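Local coordinates for protein alkylhalidase CmlS (Streptomyces venezuelae, PDB 3I3L) that acts as a flavin-dependent halogenase in chloramphenicol biosynthesis and holds its FAD cofactor through a covalent bond to the protein, at residues 63-68 and 89-94; 73-78 and 117-122; 106-111 and 450-455; 322-327 and 580-585. All coordinates share one frame; numbering follows the deposited sequence.

Contact 1: 63-68 and 89-94; sequences GESLLP and VKKPSA. With FAD (flavin-adenine dinucleotide), chain B.
K91 reaches across to S65, its NZ donating a hydrogen bond to S65 OG over 2.8 Å. The lysine leaves its strand with CG anti to the backbone N (chi1 159°), then bends at its third and fourth torsions on the way to S65 OG. There the packing is close: CE lies 3.0 Å from the carbonyl O of L66, while NZ, 3.4 Å from that same oxygen, meets it at too poor an angle to bond. S65 OG is buried and has further hydrogen-bond partners in Q124 NE2 and T226 OG1; K91 is a second-shell residue here, since S65 binds the flavin. The loop belongs to the FAD-binding domain and reads the pyrimidine end of the flavin with its backbone: S65 O accepts from FAD N3 at 2.6 Å in a nearly straight bond (165°), and S65 N donates to FAD O4 at 3.2 Å. G63 lies against the ring system as well, its CA 3.3 Å from FAD C4X, and a side chain there would run into the ribityl O2'. Away from this buried core the strand is looser, with V89 and P92 partly exposed and K90 turned out to solvent beside H121.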
# COMPACT_ATOMS: atom_id res chain seq x y z
N GLY A 63 -4.68 13.48 2.58
CA GLY A 63 -4.40 12.01 2.55
C GLY A 63 -5.38 11.31 3.45
O GLY A 63 -5.01 10.83 4.49
N GLU A 64 -6.64 11.29 3.04
CA GLU A 64 -7.74 11.10 3.95
C GLU A 64 -8.44 9.74 3.92
O GLU A 64 -9.28 9.45 4.81
CB GLU A 64 -8.74 12.22 3.70
CG GLU A 64 -8.10 13.59 4.02
CD GLU A 64 -8.75 14.72 3.26
OE1 GLU A 64 -8.93 14.61 2.01
OE2 GLU A 64 -9.04 15.75 3.92
N SER A 65 -8.12 8.92 2.93
CA SER A 65 -8.90 7.68 2.74
C SER A 65 -8.04 6.50 3.13
O SER A 65 -6.94 6.26 2.54
CB SER A 65 -9.40 7.57 1.29
OG SER A 65 -10.13 6.38 1.06
N LEU A 66 -8.52 5.77 4.14
CA LEU A 66 -7.74 4.68 4.75
C LEU A 66 -8.13 3.28 4.31
O LEU A 66 -9.10 3.08 3.54
CB LEU A 66 -7.83 4.82 6.26
CG LEU A 66 -7.47 6.23 6.81
CD1 LEU A 66 -7.38 6.21 8.33
CD2 LEU A 66 -6.12 6.67 6.19
N LEU A 67 -7.39 2.27 4.81
CA LEU A 67 -7.60 0.88 4.34
C LEU A 67 -7.80 -0.07 5.52
O LEU A 67 -7.37 0.22 6.66
CB LEU A 67 -6.42 0.43 3.45
CG LEU A 67 -6.27 1.12 2.06
CD1 LEU A 67 -4.92 0.66 1.35
CD2 LEU A 67 -7.50 0.86 1.12
N PRO A 68 -8.47 -1.18 5.27
CA PRO A 68 -8.73 -2.19 6.32
C PRO A 68 -7.47 -2.64 7.03
O PRO A 68 -7.50 -2.90 8.25
CB PRO A 68 -9.32 -3.37 5.53
CG PRO A 68 -10.04 -2.71 4.40
CD PRO A 68 -9.15 -1.50 4.02
N VAL A 89 -16.47 8.58 9.03
CA VAL A 89 -17.29 8.07 7.92
C VAL A 89 -16.77 6.68 7.50
O VAL A 89 -15.54 6.51 7.33
CB VAL A 89 -17.26 9.03 6.72
CG1 VAL A 89 -18.02 8.44 5.47
CG2 VAL A 89 -17.86 10.36 7.10
N LYS A 90 -17.67 5.69 7.35
CA LYS A 90 -17.24 4.33 6.96
C LYS A 90 -17.09 4.17 5.44
O LYS A 90 -17.93 4.63 4.66
CB LYS A 90 -18.14 3.22 7.53
CG LYS A 90 -18.03 3.17 9.07
CD LYS A 90 -17.78 1.75 9.63
CE LYS A 90 -16.61 1.74 10.72
NZ LYS A 90 -16.75 2.81 11.78
N LYS A 91 -16.00 3.52 5.05
CA LYS A 91 -15.72 3.32 3.61
C LYS A 91 -15.83 1.86 3.25
O LYS A 91 -15.05 1.07 3.74
CB LYS A 91 -14.30 3.85 3.24
CG LYS A 91 -13.76 3.22 1.95
CD LYS A 91 -12.72 4.04 1.34
CE LYS A 91 -11.40 3.61 1.73
NZ LYS A 91 -10.42 3.66 0.50
N PRO A 92 -16.78 1.51 2.38
CA PRO A 92 -17.03 0.10 2.00
C PRO A 92 -16.09 -0.43 0.94
O PRO A 92 -15.84 -1.65 0.83
CB PRO A 92 -18.46 0.13 1.41
CG PRO A 92 -18.69 1.62 1.03
CD PRO A 92 -17.66 2.48 1.67
N SER A 93 -15.55 0.50 0.16
CA SER A 93 -14.91 0.18 -1.11
C SER A 93 -14.24 1.40 -1.75
O SER A 93 -14.23 2.49 -1.19
CB SER A 93 -15.98 -0.28 -2.07
OG SER A 93 -16.96 0.75 -2.20
N ALA A 94 -13.69 1.19 -2.94
CA ALA A 94 -13.26 2.29 -3.78
C ALA A 94 -13.95 2.12 -5.14
O ALA A 94 -13.98 1.01 -5.70
CB ALA A 94 -11.76 2.28 -3.90
PA FAD B . 3.34 12.56 7.20
O1A FAD B . 3.81 13.64 6.25
O2A FAD B . 1.87 12.32 7.26
O5B FAD B . 3.90 12.91 8.69
C5B FAD B . 5.24 13.34 8.86
C4B FAD B . 5.37 14.32 10.05
O4B FAD B . 6.78 14.61 10.21
C3B FAD B . 4.69 15.64 9.80
O3B FAD B . 3.72 15.86 10.79
C2B FAD B . 5.80 16.69 9.91
O2B FAD B . 5.40 17.79 10.66
C1B FAD B . 6.93 15.95 10.61
N9A FAD B . 8.30 16.35 10.30
C8A FAD B . 8.84 16.58 9.07
N7A FAD B . 10.15 16.89 9.23
C5A FAD B . 10.43 16.94 10.55
C6A FAD B . 11.59 17.23 11.24
N6A FAD B . 12.71 17.52 10.60
N1A FAD B . 11.56 17.14 12.61
C2A FAD B . 10.41 16.83 13.29
N3A FAD B . 9.28 16.54 12.60
C4A FAD B . 9.28 16.59 11.24
N1 FAD B . -2.73 8.37 1.72
C2 FAD B . -3.80 7.55 2.03
O2 FAD B . -3.59 6.60 2.77
N3 FAD B . -5.05 7.77 1.50
C4 FAD B . -5.27 8.82 0.65
O4 FAD B . -6.44 9.02 0.20
C4X FAD B . -4.19 9.64 0.31
N5 FAD B . -4.38 10.71 -0.52
C5X FAD B . -3.33 11.56 -0.77
C6 FAD B . -3.51 12.66 -1.63
C7 FAD B . -2.45 13.46 -1.94
C7M FAD B . -2.61 14.66 -2.85
C8 FAD B . -1.22 13.20 -1.34
C8M FAD B . -0.07 14.10 -1.56
C9 FAD B . -1.01 12.09 -0.52
C9A FAD B . -2.10 11.29 -0.24
N10 FAD B . -1.90 10.24 0.61
C10 FAD B . -2.91 9.39 0.86
C1' FAD B . -0.49 9.98 1.01
C2' FAD B . -0.36 9.99 2.52
O2' FAD B . -0.94 11.15 2.98
C3' FAD B . 1.04 9.84 3.05
O3' FAD B . 1.57 8.61 2.61
C4' FAD B . 1.03 9.81 4.62
O4' FAD B . 0.68 11.06 5.16
C5' FAD B . 2.43 9.49 5.13
O5' FAD B . 2.43 9.39 6.53
P FAD B . 3.80 9.72 7.23
O1P FAD B . 4.92 8.99 6.50
O2P FAD B . 3.66 9.52 8.73
O3P FAD B . 4.14 11.25 6.85

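Contact 2: 73-78 and 117-122; sequences ILNRLG and WVFDHA
R76 lays its aliphatic chain over one face of the W117 indole, with CD 3.6 Å from the centroid of the five-membered ring and 19° off its normal, a CH-pi contact. Its guanidinium adds an off-centre cation-pi interaction, CZ standing 4.6 Å from that centroid, but the group is inclined 52° to the indole and does not stack flat on it. The indole is brought there by a first torsion of 52°, which sets W117 CG between the backbone N and the carbonyl carbon. Replacing W117 by alanine would probably leave the R76 chain without the aromatic face it rests on and open a gap beside the helix. Apolar contact continues next door, where N75 CB meets the edge of the F119 ring near its plane, 3.8 Å from CE2. The C-terminal end of helix 68-76 closes in a Schellman motif at G78, which has positive phi; its N also bonds to N75 O at 2.9 Å. Among the polar links, R76 NH2 is hydrogen-bonded to P493 O and NH1 to S72 OG, which probably fix the rotation of the guanidinium beside the indole. Within 117-122, H121 ND1 donates to D120 OD1 at 2.9 Å, from above the carboxylate plane, while H121 CE1 lies in plane at the edge of the F119 ring.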
# COMPACT_ATOMS: atom_id res chain seq x y z
N ILE A 73 -4.24 -2.92 12.21
CA ILE A 73 -3.04 -2.65 12.96
C ILE A 73 -3.39 -1.84 14.19
O ILE A 73 -2.96 -2.16 15.30
CB ILE A 73 -1.97 -1.89 12.13
CG1 ILE A 73 -1.27 -2.84 11.14
CG2 ILE A 73 -0.88 -1.26 13.09
CD1 ILE A 73 -0.38 -2.13 10.13
N LEU A 74 -4.17 -0.79 14.00
CA LEU A 74 -4.60 0.04 15.09
C LEU A 74 -5.42 -0.78 16.13
O LEU A 74 -5.34 -0.55 17.31
CB LEU A 74 -5.43 1.20 14.54
CG LEU A 74 -4.66 2.23 13.69
CD1 LEU A 74 -5.58 3.34 13.21
CD2 LEU A 74 -3.53 2.80 14.50
N ASN A 75 -6.19 -1.74 15.67
CA ASN A 75 -7.00 -2.56 16.57
C ASN A 75 -6.05 -3.39 17.45
O ASN A 75 -6.21 -3.37 18.66
CB ASN A 75 -7.94 -3.45 15.78
CG ASN A 75 -8.62 -4.51 16.67
OD1 ASN A 75 -9.67 -4.24 17.25
ND2 ASN A 75 -8.06 -5.70 16.74
N ARG A 76 -5.05 -4.05 16.83
CA ARG A 76 -4.07 -4.85 17.55
C ARG A 76 -3.14 -4.05 18.47
O ARG A 76 -2.48 -4.61 19.34
CB ARG A 76 -3.25 -5.71 16.56
CG ARG A 76 -4.09 -6.87 16.03
CD ARG A 76 -3.38 -7.76 14.99
NE ARG A 76 -3.37 -7.11 13.67
CZ ARG A 76 -2.27 -6.87 12.94
NH1 ARG A 76 -2.37 -6.29 11.74
NH2 ARG A 76 -1.08 -7.25 13.40
N LEU A 77 -3.11 -2.74 18.29
CA LEU A 77 -2.34 -1.85 19.14
C LEU A 77 -3.26 -1.22 20.20
O LEU A 77 -2.79 -0.37 20.97
CB LEU A 77 -1.69 -0.71 18.35
CG LEU A 77 -0.45 -1.05 17.50
CD1 LEU A 77 -0.08 0.15 16.59
CD2 LEU A 77 0.72 -1.46 18.40
N GLY A 78 -4.55 -1.58 20.20
CA GLY A 78 -5.45 -1.22 21.31
C GLY A 78 -6.26 0.03 21.14
O GLY A 78 -6.85 0.55 22.09
N TRP A 117 -9.19 -9.17 14.15
CA TRP A 117 -8.60 -7.91 13.62
C TRP A 117 -8.75 -7.79 12.09
O TRP A 117 -8.27 -6.81 11.50
CB TRP A 117 -7.08 -7.77 14.00
CG TRP A 117 -6.24 -9.03 13.63
CD1 TRP A 117 -5.66 -9.34 12.40
CD2 TRP A 117 -5.94 -10.13 14.49
NE1 TRP A 117 -5.00 -10.57 12.47
CE2 TRP A 117 -5.18 -11.08 13.74
CE3 TRP A 117 -6.24 -10.41 15.84
CZ2 TRP A 117 -4.71 -12.26 14.29
CZ3 TRP A 117 -5.77 -11.61 16.39
CH2 TRP A 117 -5.02 -12.52 15.61
N VAL A 118 -9.36 -8.80 11.44
CA VAL A 118 -9.58 -8.72 9.99
C VAL A 118 -10.78 -7.82 9.70
O VAL A 118 -11.91 -8.08 10.16
CB VAL A 118 -9.79 -10.08 9.33
CG1 VAL A 118 -9.95 -9.89 7.79
CG2 VAL A 118 -8.63 -11.00 9.68
N PHE A 119 -10.52 -6.75 8.93
CA PHE A 119 -11.55 -5.75 8.66
C PHE A 119 -12.12 -5.81 7.23
O PHE A 119 -11.43 -6.16 6.25
CB PHE A 119 -11.03 -4.35 8.99
CG PHE A 119 -11.01 -4.05 10.49
CD1 PHE A 119 -12.04 -3.34 11.08
CD2 PHE A 119 -9.96 -4.50 11.30
CE1 PHE A 119 -12.02 -3.03 12.45
CE2 PHE A 119 -9.91 -4.23 12.64
CZ PHE A 119 -10.93 -3.49 13.24
N ASP A 120 -13.39 -5.43 7.14
CA ASP A 120 -14.21 -5.59 5.95
C ASP A 120 -14.50 -4.19 5.40
O ASP A 120 -15.22 -4.04 4.41
CB ASP A 120 -15.53 -6.20 6.40
CG ASP A 120 -16.09 -5.45 7.60
OD1 ASP A 120 -16.96 -4.60 7.41
OD2 ASP A 120 -15.57 -5.66 8.73
N HIS A 121 -14.01 -3.16 6.10
CA HIS A 121 -14.20 -1.80 5.71
C HIS A 121 -13.02 -0.95 6.27
O HIS A 121 -12.13 -1.48 6.99
CB HIS A 121 -15.50 -1.30 6.29
CG HIS A 121 -15.45 -1.19 7.77
ND1 HIS A 121 -15.65 -2.27 8.61
CD2 HIS A 121 -15.13 -0.14 8.57
CE1 HIS A 121 -15.48 -1.90 9.86
NE2 HIS A 121 -15.18 -0.61 9.87
N ALA A 122 -12.96 0.32 5.88
CA ALA A 122 -12.08 1.24 6.55
C ALA A 122 -12.85 2.50 6.73
O ALA A 122 -14.10 2.46 6.78
CB ALA A 122 -10.72 1.47 5.80

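Contact 3: 106-111 and 450-455; sequences TFSFAA and FSEAEL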
# COMPACT_ATOMS: atom_id res chain seq x y z
N THR A 106 -16.02 -1.21 -9.03
CA THR A 106 -15.83 -1.00 -7.61
C THR A 106 -14.97 -2.10 -6.98
O THR A 106 -15.24 -3.29 -7.23
CB THR A 106 -17.20 -0.95 -6.90
OG1 THR A 106 -17.89 0.24 -7.32
CG2 THR A 106 -17.06 -0.97 -5.34
N PHE A 107 -13.99 -1.70 -6.17
CA PHE A 107 -13.17 -2.65 -5.40
C PHE A 107 -13.67 -2.81 -3.97
O PHE A 107 -13.42 -1.95 -3.13
CB PHE A 107 -11.69 -2.23 -5.40
CG PHE A 107 -10.77 -3.22 -4.69
CD1 PHE A 107 -10.71 -4.57 -5.08
CD2 PHE A 107 -9.98 -2.82 -3.61
CE1 PHE A 107 -9.87 -5.49 -4.41
CE2 PHE A 107 -9.10 -3.76 -2.95
CZ PHE A 107 -9.06 -5.07 -3.36
N SER A 108 -14.38 -3.90 -3.71
CA SER A 108 -15.04 -4.13 -2.42
C SER A 108 -14.03 -4.49 -1.38
O SER A 108 -13.05 -5.17 -1.67
CB SER A 108 -16.04 -5.30 -2.50
OG SER A 108 -16.61 -5.52 -1.20
N PHE A 109 -14.25 -4.00 -0.16
CA PHE A 109 -13.37 -4.38 0.98
C PHE A 109 -13.85 -5.67 1.71
O PHE A 109 -13.20 -6.14 2.67
CB PHE A 109 -13.15 -3.20 1.95
CG PHE A 109 -12.30 -2.09 1.38
CD1 PHE A 109 -11.43 -2.32 0.37
CD2 PHE A 109 -12.42 -0.82 1.85
CE1 PHE A 109 -10.69 -1.30 -0.18
CE2 PHE A 109 -11.66 0.21 1.31
CZ PHE A 109 -10.82 -0.03 0.28
N ALA A 110 -14.98 -6.22 1.22
CA ALA A 110 -15.52 -7.52 1.67
C ALA A 110 -14.42 -8.52 1.97
O ALA A 110 -13.50 -8.72 1.10
CB ALA A 110 -16.39 -8.10 0.60
N ALA A 111 -14.49 -9.13 3.17
CA ALA A 111 -13.56 -10.21 3.59
C ALA A 111 -13.99 -10.90 4.94
O ALA A 111 -14.40 -10.19 5.90
CB ALA A 111 -12.11 -9.69 3.68
N PHE A 450 -26.79 -0.02 -7.89
CA PHE A 450 -25.64 -0.89 -7.64
C PHE A 450 -25.69 -1.55 -6.27
O PHE A 450 -25.87 -0.87 -5.25
CB PHE A 450 -24.33 -0.10 -7.72
CG PHE A 450 -23.13 -0.88 -7.29
CD1 PHE A 450 -22.49 -1.71 -8.18
CD2 PHE A 450 -22.67 -0.79 -6.01
CE1 PHE A 450 -21.43 -2.42 -7.79
CE2 PHE A 450 -21.59 -1.51 -5.60
CZ PHE A 450 -20.95 -2.32 -6.48
N SER A 451 -25.50 -2.87 -6.26
CA SER A 451 -25.24 -3.60 -5.02
C SER A 451 -23.99 -4.45 -5.21
O SER A 451 -23.72 -4.90 -6.29
CB SER A 451 -26.44 -4.50 -4.66
OG SER A 451 -26.78 -5.32 -5.77
N GLU A 452 -23.24 -4.68 -4.15
CA GLU A 452 -22.01 -5.47 -4.27
C GLU A 452 -22.28 -6.90 -4.66
O GLU A 452 -21.41 -7.58 -5.22
CB GLU A 452 -21.17 -5.36 -2.99
CG GLU A 452 -20.56 -3.96 -2.83
CD GLU A 452 -19.52 -3.88 -1.73
OE1 GLU A 452 -19.01 -4.94 -1.32
OE2 GLU A 452 -19.21 -2.74 -1.28
N ALA A 453 -23.49 -7.37 -4.38
CA ALA A 453 -23.87 -8.72 -4.77
C ALA A 453 -23.95 -8.91 -6.30
O ALA A 453 -23.74 -10.02 -6.81
CB ALA A 453 -25.19 -9.12 -4.08
N GLU A 454 -24.21 -7.83 -7.04
CA GLU A 454 -24.20 -7.92 -8.51
C GLU A 454 -22.78 -8.24 -9.03
O GLU A 454 -22.60 -8.60 -10.19
CB GLU A 454 -24.74 -6.64 -9.13
CG GLU A 454 -23.65 -5.56 -9.41
CD GLU A 454 -24.24 -4.23 -9.82
OE1 GLU A 454 -23.70 -3.58 -10.77
OE2 GLU A 454 -25.24 -3.81 -9.19
N LEU A 455 -21.77 -8.15 -8.16
CA LEU A 455 -20.39 -8.48 -8.56
C LEU A 455 -20.09 -9.95 -8.36
O LEU A 455 -19.05 -10.43 -8.81
CB LEU A 455 -19.38 -7.66 -7.70
CG LEU A 455 -19.49 -6.13 -7.79
CD1 LEU A 455 -18.33 -5.51 -7.00
CD2 LEU A 455 -19.51 -5.64 -9.23
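S108 OG donates to E452 OE1 across this contact, at a very short 2.5 Å that is best read with some caution. The serine hydroxyl points anti to its backbone N (chi1 177°), toward a glutamate whose chain runs extended beyond CG. The same oxygen accepts from A110 N at 3.0 Å with an angle of 155°, forming an ST turn where strand 105-108 ends. With an alanine at S108, the E452 carboxylate would probably lose its hydroxyl mate and A110 N its side-chain acceptor, leaving the turn less firmly held. Other polar bonds brace the 450-455 side: S451 N donates to E454 OE2 over 3.1 Å, and E454 OE1 forms a salt bridge with R443, while D221 accepts from E452 N. Among the packing contacts, T106 sets its CB obliquely against F450 CZ at 4.0 Å, and L455 CD1 approaches T106 O at 3.8 Å. T106 OG1 is turned to other partners, T95 and H441, and the H441 ring stacks on F450. The contact joins strand 105-108 to a segment more than 300 residues later: the strand, paired antiparallel with strand 89-97, receives the short 3-10 turn 452-454 that lies just ahead of helix 456-471.

Contact 4: 322-327 and 580-585; sequences PLFSQG and LHFGGV. With FAD (flavin-adenine dinucleotide), chain B.
The F582 ring has F324 over one face, through CD1 and CB, and, as modelled, Q326 OE1 at its edge in plane, 3.1 Å from F582 CD2. This is where the C-terminal tail of the chain packs on the flavin-contacting loop of the FAD-binding domain, just ahead of helix 327-347. The two phenylalanine rings sit with centroids 4.7 Å apart and planes at 39°, neither stacked nor edge-to-face, although CB of F324 makes a CH-pi contact with F582. L323 CG lies over one face of the F324 ring, and F373 and F377 meet that ring edge-to-face, burying it in a cluster. F582 in turn meets F107. The setting of the Q326 amide, turned 74° from the F582 ring, is doubtful, since its OE1 lies only 2.8 Å from G583 O, both acceptors. In the modelled setting, reached after a bend at chi2, NE2 makes a weak hydrogen bond to F582 O at 2.9 Å. On its other side the loop lines the flavin: P322 CB comes within 3.7 Å of FAD C5X, G327 CA within 3.3 Å of FAD O3', and S325 OG donates a weak hydrogen bond to FAD O4 at 3.4 Å.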
# COMPACT_ATOMS: atom_id res chain seq x y z
N PRO A 322 -1.24 8.11 -5.13
CA PRO A 322 -2.34 7.87 -4.20
C PRO A 322 -3.64 7.32 -4.82
O PRO A 322 -4.70 7.32 -4.15
CB PRO A 322 -2.60 9.28 -3.63
CG PRO A 322 -2.20 10.22 -4.80
CD PRO A 322 -0.92 9.54 -5.28
N LEU A 323 -3.60 6.88 -6.06
CA LEU A 323 -4.76 6.32 -6.75
C LEU A 323 -5.48 5.25 -5.93
O LEU A 323 -6.69 5.25 -5.85
CB LEU A 323 -4.34 5.71 -8.07
CG LEU A 323 -5.42 5.13 -8.97
CD1 LEU A 323 -6.53 6.19 -9.29
CD2 LEU A 323 -4.79 4.58 -10.25
N PHE A 324 -4.71 4.34 -5.35
CA PHE A 324 -5.26 3.29 -4.48
C PHE A 324 -5.13 3.57 -2.98
O PHE A 324 -5.24 2.68 -2.17
CB PHE A 324 -4.68 1.93 -4.85
CG PHE A 324 -4.97 1.55 -6.30
CD1 PHE A 324 -6.25 1.13 -6.68
CD2 PHE A 324 -3.99 1.67 -7.29
CE1 PHE A 324 -6.56 0.79 -8.04
CE2 PHE A 324 -4.26 1.32 -8.62
CZ PHE A 324 -5.55 0.91 -9.00
N SER A 325 -4.91 4.82 -2.61
CA SER A 325 -4.95 5.19 -1.18
C SER A 325 -4.08 4.30 -0.29
O SER A 325 -4.53 3.84 0.74
CB SER A 325 -6.43 5.11 -0.69
OG SER A 325 -7.24 6.09 -1.32
N GLN A 326 -2.86 4.01 -0.71
CA GLN A 326 -1.97 3.13 -0.03
C GLN A 326 -1.06 3.84 0.99
O GLN A 326 -0.26 3.20 1.71
CB GLN A 326 -1.06 2.43 -1.05
CG GLN A 326 -1.81 1.58 -2.08
CD GLN A 326 -1.99 0.12 -1.65
OE1 GLN A 326 -3.12 -0.33 -1.43
NE2 GLN A 326 -0.88 -0.63 -1.55
N GLY A 327 -1.10 5.16 1.00
CA GLY A 327 0.01 5.91 1.63
C GLY A 327 0.06 5.67 3.15
O GLY A 327 1.11 5.36 3.67
N LEU A 580 -4.99 -9.76 -6.95
CA LEU A 580 -6.16 -8.91 -7.10
C LEU A 580 -6.76 -8.37 -5.80
O LEU A 580 -8.00 -8.34 -5.62
N HIS A 581 -5.86 -7.95 -4.91
CA HIS A 581 -6.14 -6.96 -3.90
C HIS A 581 -4.87 -6.15 -3.99
O HIS A 581 -3.82 -6.72 -4.35
CB HIS A 581 -6.26 -7.60 -2.49
CG HIS A 581 -7.52 -8.38 -2.27
ND1 HIS A 581 -8.77 -7.79 -2.24
CD2 HIS A 581 -7.72 -9.70 -2.04
CE1 HIS A 581 -9.69 -8.72 -2.03
NE2 HIS A 581 -9.09 -9.89 -1.91
N PHE A 582 -4.92 -4.84 -3.70
CA PHE A 582 -3.69 -4.01 -3.87
C PHE A 582 -2.73 -3.86 -2.64
O PHE A 582 -1.70 -3.16 -2.73
CB PHE A 582 -3.95 -2.65 -4.56
CG PHE A 582 -5.30 -2.04 -4.28
CD1 PHE A 582 -6.38 -2.26 -5.17
CD2 PHE A 582 -5.50 -1.20 -3.16
CE1 PHE A 582 -7.64 -1.67 -4.93
CE2 PHE A 582 -6.77 -0.58 -2.90
CZ PHE A 582 -7.85 -0.83 -3.80
N GLY A 583 -3.02 -4.55 -1.54
CA GLY A 583 -2.19 -4.35 -0.33
C GLY A 583 -3.00 -3.54 0.66
O GLY A 583 -3.56 -2.48 0.32
N GLY A 584 -3.11 -4.07 1.89
CA GLY A 584 -3.92 -3.43 2.92
C GLY A 584 -5.41 -3.73 2.84
O GLY A 584 -6.19 -3.20 3.63
N VAL A 585 -5.79 -4.57 1.88
CA VAL A 585 -7.18 -5.07 1.73
C VAL A 585 -7.21 -6.62 1.69
O VAL A 585 -6.30 -7.25 1.14
CB VAL A 585 -7.85 -4.53 0.41
CG1 VAL A 585 -9.32 -5.02 0.30
CG2 VAL A 585 -7.79 -3.03 0.35
PA FAD B . 3.34 12.56 7.20
O1A FAD B . 3.81 13.64 6.25
O2A FAD B . 1.87 12.32 7.26
O5B FAD B . 3.90 12.91 8.69
C5B FAD B . 5.24 13.34 8.86
C4B FAD B . 5.37 14.32 10.05
O4B FAD B . 6.78 14.61 10.21
C3B FAD B . 4.69 15.64 9.80
O3B FAD B . 3.72 15.86 10.79
C2B FAD B . 5.80 16.69 9.91
O2B FAD B . 5.40 17.79 10.66
C1B FAD B . 6.93 15.95 10.61
N9A FAD B . 8.30 16.35 10.30
C8A FAD B . 8.84 16.58 9.07
N7A FAD B . 10.15 16.89 9.23
C5A FAD B . 10.43 16.94 10.55
C6A FAD B . 11.59 17.23 11.24
N6A FAD B . 12.71 17.52 10.60
N1A FAD B . 11.56 17.14 12.61
C2A FAD B . 10.41 16.83 13.29
N3A FAD B . 9.28 16.54 12.60
C4A FAD B . 9.28 16.59 11.24
N1 FAD B . -2.73 8.37 1.72
C2 FAD B . -3.80 7.55 2.03
O2 FAD B . -3.59 6.60 2.77
N3 FAD B . -5.05 7.77 1.50
C4 FAD B . -5.27 8.82 0.65
O4 FAD B . -6.44 9.02 0.20
C4X FAD B . -4.19 9.64 0.31
N5 FAD B . -4.38 10.71 -0.52
C5X FAD B . -3.33 11.56 -0.77
C6 FAD B . -3.51 12.66 -1.63
C7 FAD B . -2.45 13.46 -1.94
C7M FAD B . -2.61 14.66 -2.85
C8 FAD B . -1.22 13.20 -1.34
C8M FAD B . -0.07 14.10 -1.56
C9 FAD B . -1.01 12.09 -0.52
C9A FAD B . -2.10 11.29 -0.24
N10 FAD B . -1.90 10.24 0.61
C10 FAD B . -2.91 9.39 0.86
C1' FAD B . -0.49 9.98 1.01
C2' FAD B . -0.36 9.99 2.52
O2' FAD B . -0.94 11.15 2.98
C3' FAD B . 1.04 9.84 3.05
O3' FAD B . 1.57 8.61 2.61
C4' FAD B . 1.03 9.81 4.62
O4' FAD B . 0.68 11.06 5.16
C5' FAD B . 2.43 9.49 5.13
O5' FAD B . 2.43 9.39 6.53
P FAD B . 3.80 9.72 7.23
O1P FAD B . 4.92 8.99 6.50
O2P FAD B . 3.66 9.52 8.73
O3P FAD B . 4.14 11.25 6.85

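Overall arrangement
Contacts 1 and 4 share the flavin: their centres lie 10 Å apart, and the side chains of S65 and S325 approach to about 4 Å beside its pyrimidine end. Strand 89-97 ties contact 1 to two others. K91 N probably bonds to A122 O of contact 2 (2.8 Å), and A94 O to F107 N of contact 3 (2.7 Å). Pointing away from 450-455, F107 packs on F582 and V585 of contact 4, and F109 on V585, while F109 also lies against K91 and D120. Contact 3 lies farther from the cofactor, with T106 about 12 Å from S65, side chain to side chain; contact 2 lies away from the flavin site. Contacts 2 and 4 do not touch, their nearest atoms being about 6 Å apart.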